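Long-range contact in cerato-platanin-like protein (Moniliophthora perniciosa, PDB 3SUL), which is of uncertain molecular function but, as a secreted cerato-platanin of a plant-pathogenic fungus, probably acts outside the cell, perhaps at the interface with the host: residues V42-T53 with V77-N88. Numbering follows the deposited sequence.
Sequences VPSYVGAVDTIT and VVGVDVAGNGFN
Val-49 runs alongside the ring of Phe-87, the two side chains leaving the sheet in the same direction; Val-49 CG2 comes to 3.2 Å from Phe-87 CE1, obliquely to the ring. Beyond this pair, the same ring meets Tyr-64 edge-to-face and touches Val-4, Leu-6 and Ile-66. A second flat group, the Asp-50 carboxylate, is met from above its plane by the backbone N of Gly-86, which lies 2.7 Å from Asp-50 OD2. Asp-50 tucks its CG in between its own backbone N and C (chi1 60°), which brings OD2 to the N-H of Gly-86. Strand 45-49 here illustrates how one strand can serve two neighbours drawn from a single segment. Along 77-80 it runs parallel: Val-78 N binds Tyr-45 O at 2.8 Å, and Gly-47 O receives Val-80 N nearly head-on at 2.7 Å. A beta bulge then shifts the register, and Val-49 N turns to Asp-81 O. On its other edge Ala-48 pairs antiparallel with Asn-88 through two backbone bonds. Val-49 O takes bonds from Ile-52 N, within a type I turn, and from Ala-83 N (3.2 Å from Val-49 O), which arrive from opposite faces of its plane. Ile-52 CD1 lies 3.3 Å from Gly-79 C. A central strand between a parallel and an antiparallel partner belongs to the double-psi beta-barrel of the cerato-platanins.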
ATOM      1  N   VAL A  42       8.096   7.478   3.236  1.00 13.51           N
ATOM      2  CA  VAL A  42       8.336   6.032   3.100  1.00 11.94           C
ATOM      3  C   VAL A  42       8.843   5.809   1.708  1.00 11.43           C
ATOM      4  O   VAL A  42       8.172   6.207   0.761  1.00 12.33           O
ATOM      5  CB  VAL A  42       7.057   5.220   3.315  1.00 12.79           C
ATOM      6  CG1 VAL A  42       7.300   3.714   3.140  1.00 11.60           C
ATOM      7  CG2 VAL A  42       6.445   5.562   4.630  1.00 14.43           C
ATOM      8  N   PRO A  43       9.912   5.019   1.579  1.00 12.12           N
ATOM      9  CA  PRO A  43      10.550   4.821   0.283  1.00 12.77           C
ATOM     10  C   PRO A  43       9.901   3.684  -0.515  1.00 12.35           C
ATOM     11  O   PRO A  43      10.541   2.775  -1.033  1.00 13.24           O
ATOM     12  CB  PRO A  43      12.000   4.609   0.671  1.00 12.17           C
ATOM     13  CG  PRO A  43      11.914   3.850   1.981  1.00 14.03           C
ATOM     14  CD  PRO A  43      10.776   4.591   2.667  1.00 12.30           C
ATOM     15  N   SER A  44       8.574   3.724  -0.526  1.00 13.17           N
ATOM     16  CA  SER A  44       7.807   2.710  -1.147  1.00 13.79           C
ATOM     17  C   SER A  44       6.460   3.301  -1.408  1.00 14.22           C
ATOM     18  O   SER A  44       6.022   4.221  -0.722  1.00 15.52           O
ATOM     19  CB  SER A  44       7.649   1.529  -0.180  1.00 14.52           C
ATOM     20  OG  SER A  44       6.960   0.485  -0.789  1.00 13.49           O
ATOM     21  N   TYR A  45       5.714   2.690  -2.313  1.00 15.29           N
ATOM     22  CA  TYR A  45       4.319   2.944  -2.379  1.00 15.05           C
ATOM     23  C   TYR A  45       3.751   2.481  -1.057  1.00 16.76           C
ATOM     24  O   TYR A  45       4.217   1.511  -0.443  1.00 16.58           O
ATOM     25  CB  TYR A  45       3.634   2.106  -3.471  1.00 16.66           C
ATOM     26  CG  TYR A  45       4.099   2.392  -4.871  1.00 19.48           C
ATOM     27  CD1 TYR A  45       3.962   3.674  -5.415  1.00 21.36           C
ATOM     28  CD2 TYR A  45       4.583   1.377  -5.689  1.00 18.55           C
ATOM     29  CE1 TYR A  45       4.382   3.944  -6.717  1.00 20.04           C
ATOM     30  CE2 TYR A  45       5.026   1.633  -7.014  1.00 18.66           C
ATOM     31  CZ  TYR A  45       4.881   2.948  -7.506  1.00 20.43           C
ATOM     32  OH  TYR A  45       5.247   3.192  -8.793  1.00 23.09           O
ATOM     33  N   VAL A  46       2.724   3.176  -0.644  1.00 15.50           N
ATOM     34  CA  VAL A  46       1.944   2.816   0.542  1.00 15.27           C
ATOM     35  C   VAL A  46       0.493   2.666   0.171  1.00 17.06           C
ATOM     36  O   VAL A  46      -0.013   3.228  -0.808  1.00 19.24           O
ATOM     37  CB  VAL A  46       2.047   3.843   1.675  1.00 16.49           C
ATOM     38  CG1 VAL A  46       3.495   3.980   2.134  1.00 14.87           C
ATOM     39  CG2 VAL A  46       1.474   5.253   1.166  1.00 17.72           C
ATOM     40  N   GLY A  47      -0.170   1.915   0.978  1.00 15.13           N
ATOM     41  CA  GLY A  47      -1.498   1.487   0.605  1.00 18.96           C
ATOM     42  C   GLY A  47      -2.244   0.973   1.786  1.00 16.55           C
ATOM     43  O   GLY A  47      -1.708   0.611   2.871  1.00 18.02           O
ATOM     44  N   ALA A  48      -3.567   0.872   1.587  1.00 18.48           N
ATOM     45  CA  ALA A  48      -4.331   0.140   2.519  1.00 19.89           C
ATOM     46  C   ALA A  48      -4.408  -1.321   2.053  1.00 20.59           C
ATOM     47  O   ALA A  48      -4.408  -1.639   0.838  1.00 20.21           O
ATOM     48  CB  ALA A  48      -5.761   0.734   2.704  1.00 21.35           C
ATOM     49  N   VAL A  49      -4.461  -2.165   3.044  1.00 18.69           N
ATOM     50  CA  VAL A  49      -4.560  -3.609   2.828  1.00 20.72           C
ATOM     51  C   VAL A  49      -5.531  -4.228   3.774  1.00 21.34           C
ATOM     52  O   VAL A  49      -5.679  -3.828   4.930  1.00 21.31           O
ATOM     53  CB  VAL A  49      -3.163  -4.308   2.900  1.00 20.58           C
ATOM     54  CG1 VAL A  49      -2.546  -4.201   4.256  1.00 18.02           C
ATOM     55  CG2 VAL A  49      -3.234  -5.772   2.500  1.00 20.49           C
ATOM     56  N   ASP A  50      -6.218  -5.258   3.295  1.00 23.71           N
ATOM     57  CA  ASP A  50      -7.253  -5.814   4.146  1.00 27.19           C
ATOM     58  C   ASP A  50      -6.715  -6.642   5.308  1.00 26.40           C
ATOM     59  O   ASP A  50      -7.476  -7.095   6.153  1.00 28.71           O
ATOM     60  CB  ASP A  50      -8.312  -6.543   3.314  1.00 27.17           C
ATOM     61  CG  ASP A  50      -7.739  -7.703   2.484  1.00 31.33           C
ATOM     62  OD1 ASP A  50      -6.646  -8.238   2.818  1.00 29.93           O
ATOM     63  OD2 ASP A  50      -8.473  -8.070   1.521  1.00 29.53           O
ATOM     64  N   THR A  51      -5.399  -6.825   5.374  1.00 25.62           N
ATOM     65  CA  THR A  51      -4.737  -7.456   6.541  1.00 22.25           C
ATOM     66  C   THR A  51      -4.635  -6.510   7.757  1.00 23.05           C
ATOM     67  O   THR A  51      -4.320  -6.922   8.874  1.00 20.69           O
ATOM     68  CB  THR A  51      -3.278  -7.887   6.228  1.00 24.84           C
ATOM     69  OG1 THR A  51      -2.591  -6.796   5.607  1.00 22.73           O
ATOM     70  CG2 THR A  51      -3.236  -9.016   5.271  1.00 23.20           C
ATOM     71  N   ILE A  52      -4.826  -5.231   7.488  1.00 21.36           N
ATOM     72  CA  ILE A  52      -4.872  -4.215   8.509  1.00 20.47           C
ATOM     73  C   ILE A  52      -6.322  -3.938   8.793  1.00 19.47           C
ATOM     74  O   ILE A  52      -7.097  -3.466   7.909  1.00 21.33           O
ATOM     75  CB  ILE A  52      -4.123  -2.933   8.046  1.00 20.42           C
ATOM     76  CG1 ILE A  52      -2.650  -3.287   7.887  1.00 20.08           C
ATOM     77  CG2 ILE A  52      -4.341  -1.696   8.999  1.00 21.64           C
ATOM     78  CD1 ILE A  52      -1.920  -2.209   7.118  1.00 16.81           C
ATOM     79  N   THR A  53      -6.654  -4.185  10.043  1.00 21.72           N
ATOM     80  CA  THR A  53      -8.066  -4.141  10.509  1.00 22.34           C
ATOM     81  C   THR A  53      -8.332  -2.980  11.393  1.00 22.32           C
ATOM     82  O   THR A  53      -9.475  -2.546  11.500  1.00 22.13           O
ATOM     83  CB  THR A  53      -8.576  -5.506  11.218  1.00 23.39           C
ATOM     84  OG1 THR A  53      -7.848  -5.825  12.405  1.00 27.81           O
ATOM     85  CG2 THR A  53      -8.461  -6.668  10.254  1.00 27.31           C
ATOM     86  N   VAL A  77       4.292  -2.623  -1.953  1.00 14.17           N
ATOM     87  CA  VAL A  77       3.422  -1.711  -1.222  1.00 15.35           C
ATOM     88  C   VAL A  77       3.566  -1.957   0.262  1.00 13.58           C
ATOM     89  O   VAL A  77       3.568  -3.099   0.734  1.00 14.00           O
ATOM     90  CB  VAL A  77       1.946  -1.875  -1.732  1.00 15.39           C
ATOM     91  CG1 VAL A  77       1.011  -1.012  -0.884  1.00 18.60           C
ATOM     92  CG2 VAL A  77       1.917  -1.468  -3.228  1.00 15.83           C
ATOM     93  N   VAL A  78       3.657  -0.866   1.025  1.00 13.52           N
ATOM     94  CA  VAL A  78       3.690  -0.961   2.483  1.00 11.67           C
ATOM     95  C   VAL A  78       2.270  -0.731   2.934  1.00 13.12           C
ATOM     96  O   VAL A  78       1.631   0.285   2.569  1.00 14.14           O
ATOM     97  CB  VAL A  78       4.542   0.098   3.101  1.00 13.62           C
ATOM     98  CG1 VAL A  78       4.496  -0.006   4.659  1.00 11.33           C
ATOM     99  CG2 VAL A  78       5.935  -0.146   2.641  1.00 11.81           C
ATOM    100  N   GLY A  79       1.797  -1.684   3.709  1.00 12.64           N
ATOM    101  CA  GLY A  79       0.380  -1.624   4.228  1.00 14.14           C
ATOM    102  C   GLY A  79       0.392  -0.599   5.365  1.00 14.12           C
ATOM    103  O   GLY A  79       1.194  -0.685   6.285  1.00 15.70           O
ATOM    104  N   VAL A  80      -0.477   0.422   5.271  1.00 14.60           N
ATOM    105  CA  VAL A  80      -0.454   1.447   6.310  1.00 16.10           C
ATOM    106  C   VAL A  80      -1.853   1.792   6.743  1.00 16.86           C
ATOM    107  O   VAL A  80      -2.011   2.632   7.600  1.00 16.04           O
ATOM    108  CB  VAL A  80       0.217   2.745   5.833  1.00 13.98           C
ATOM    109  CG1 VAL A  80       1.630   2.469   5.361  1.00 14.81           C
ATOM    110  CG2 VAL A  80      -0.558   3.388   4.690  1.00 14.74           C
ATOM    111  N   ASP A  81      -2.860   1.203   6.097  1.00 17.89           N
ATOM    112  CA  ASP A  81      -4.224   1.560   6.466  1.00 17.52           C
ATOM    113  C   ASP A  81      -5.171   0.372   6.232  1.00 19.65           C
ATOM    114  O   ASP A  81      -4.845  -0.598   5.602  1.00 19.24           O
ATOM    115  CB  ASP A  81      -4.710   2.820   5.729  1.00 17.62           C
ATOM    116  CG  ASP A  81      -5.849   3.501   6.478  1.00 19.15           C
ATOM    117  OD1 ASP A  81      -6.118   3.070   7.629  1.00 16.72           O
ATOM    118  OD2 ASP A  81      -6.425   4.424   5.913  1.00 21.65           O
ATOM    119  N   VAL A  82      -6.366   0.490   6.753  1.00 20.72           N
ATOM    120  CA  VAL A  82      -7.385  -0.545   6.602  1.00 22.09           C
ATOM    121  C   VAL A  82      -7.940  -0.488   5.190  1.00 22.14           C
ATOM    122  O   VAL A  82      -8.330   0.582   4.679  1.00 23.77           O
ATOM    123  CB  VAL A  82      -8.500  -0.269   7.637  1.00 21.15           C
ATOM    124  CG1 VAL A  82      -9.671  -1.320   7.477  1.00 23.82           C
ATOM    125  CG2 VAL A  82      -7.937  -0.358   9.013  1.00 18.36           C
ATOM    126  N   ALA A  83      -7.949  -1.644   4.497  1.00 24.72           N
ATOM    127  CA  ALA A  83      -8.765  -1.725   3.269  1.00 25.30           C
ATOM    128  C   ALA A  83      -9.834  -2.742   3.567  1.00 26.62           C
ATOM    129  O   ALA A  83      -9.603  -3.661   4.359  1.00 25.74           O
ATOM    130  CB  ALA A  83      -7.982  -2.128   2.048  1.00 25.03           C
ATOM    131  N   GLY A  84     -11.003  -2.526   2.969  1.00 28.29           N
ATOM    132  CA  GLY A  84     -12.101  -3.497   3.074  1.00 31.02           C
ATOM    133  C   GLY A  84     -11.768  -4.752   2.300  1.00 31.78           C
ATOM    134  O   GLY A  84     -11.865  -5.892   2.801  1.00 33.64           O
ATOM    135  N   ASN A  85     -11.327  -4.532   1.067  1.00 32.40           N
ATOM    136  CA  ASN A  85     -11.060  -5.648   0.211  1.00 31.80           C
ATOM    137  C   ASN A  85      -9.830  -5.415  -0.640  1.00 30.09           C
ATOM    138  O   ASN A  85      -9.745  -4.461  -1.492  1.00 29.47           O
ATOM    139  CB  ASN A  85     -12.325  -5.989  -0.630  1.00 33.10           C
ATOM    140  CG  ASN A  85     -12.154  -7.242  -1.448  1.00 35.18           C
ATOM    141  OD1 ASN A  85     -11.699  -8.268  -0.945  1.00 39.94           O
ATOM    142  ND2 ASN A  85     -12.519  -7.164  -2.727  1.00 40.77           N
ATOM    143  N   GLY A  86      -8.868  -6.272  -0.386  1.00 27.89           N
ATOM    144  CA  GLY A  86      -7.673  -6.312  -1.225  1.00 26.21           C
ATOM    145  C   GLY A  86      -6.762  -5.150  -0.844  1.00 23.66           C
ATOM    146  O   GLY A  86      -6.472  -4.953   0.304  1.00 24.45           O
ATOM    147  N   PHE A  87      -6.394  -4.373  -1.850  1.00 25.53           N
ATOM    148  CA  PHE A  87      -5.513  -3.217  -1.670  1.00 23.44           C
ATOM    149  C   PHE A  87      -6.119  -1.972  -2.271  1.00 23.70           C
ATOM    150  O   PHE A  87      -6.784  -1.997  -3.321  1.00 23.86           O
ATOM    151  CB  PHE A  87      -4.198  -3.440  -2.430  1.00 23.77           C
ATOM    152  CG  PHE A  87      -3.310  -4.512  -1.848  1.00 22.55           C
ATOM    153  CD1 PHE A  87      -2.452  -4.240  -0.773  1.00 19.56           C
ATOM    154  CD2 PHE A  87      -3.289  -5.785  -2.394  1.00 24.58           C
ATOM    155  CE1 PHE A  87      -1.578  -5.224  -0.200  1.00 24.38           C
ATOM    156  CE2 PHE A  87      -2.401  -6.775  -1.837  1.00 24.07           C
ATOM    157  CZ  PHE A  87      -1.591  -6.503  -0.723  1.00 23.42           C
ATOM    158  N   ASN A  88      -5.940  -0.853  -1.574  1.00 24.40           N
ATOM    159  CA  ASN A  88      -6.128   0.441  -2.192  1.00 24.05           C
ATOM    160  C   ASN A  88      -4.764   1.006  -2.161  1.00 22.35           C
ATOM    161  O   ASN A  88      -4.200   1.110  -1.062  1.00 25.59           O
ATOM    162  CB  ASN A  88      -7.076   1.312  -1.348  1.00 24.34           C
ATOM    163  CG  ASN A  88      -8.334   0.559  -0.890  1.00 29.23           C
ATOM    164  OD1 ASN A  88      -8.964  -0.167  -1.678  1.00 34.44           O
ATOM    165  ND2 ASN A  88      -8.729   0.753   0.373  1.00 29.38           N
TER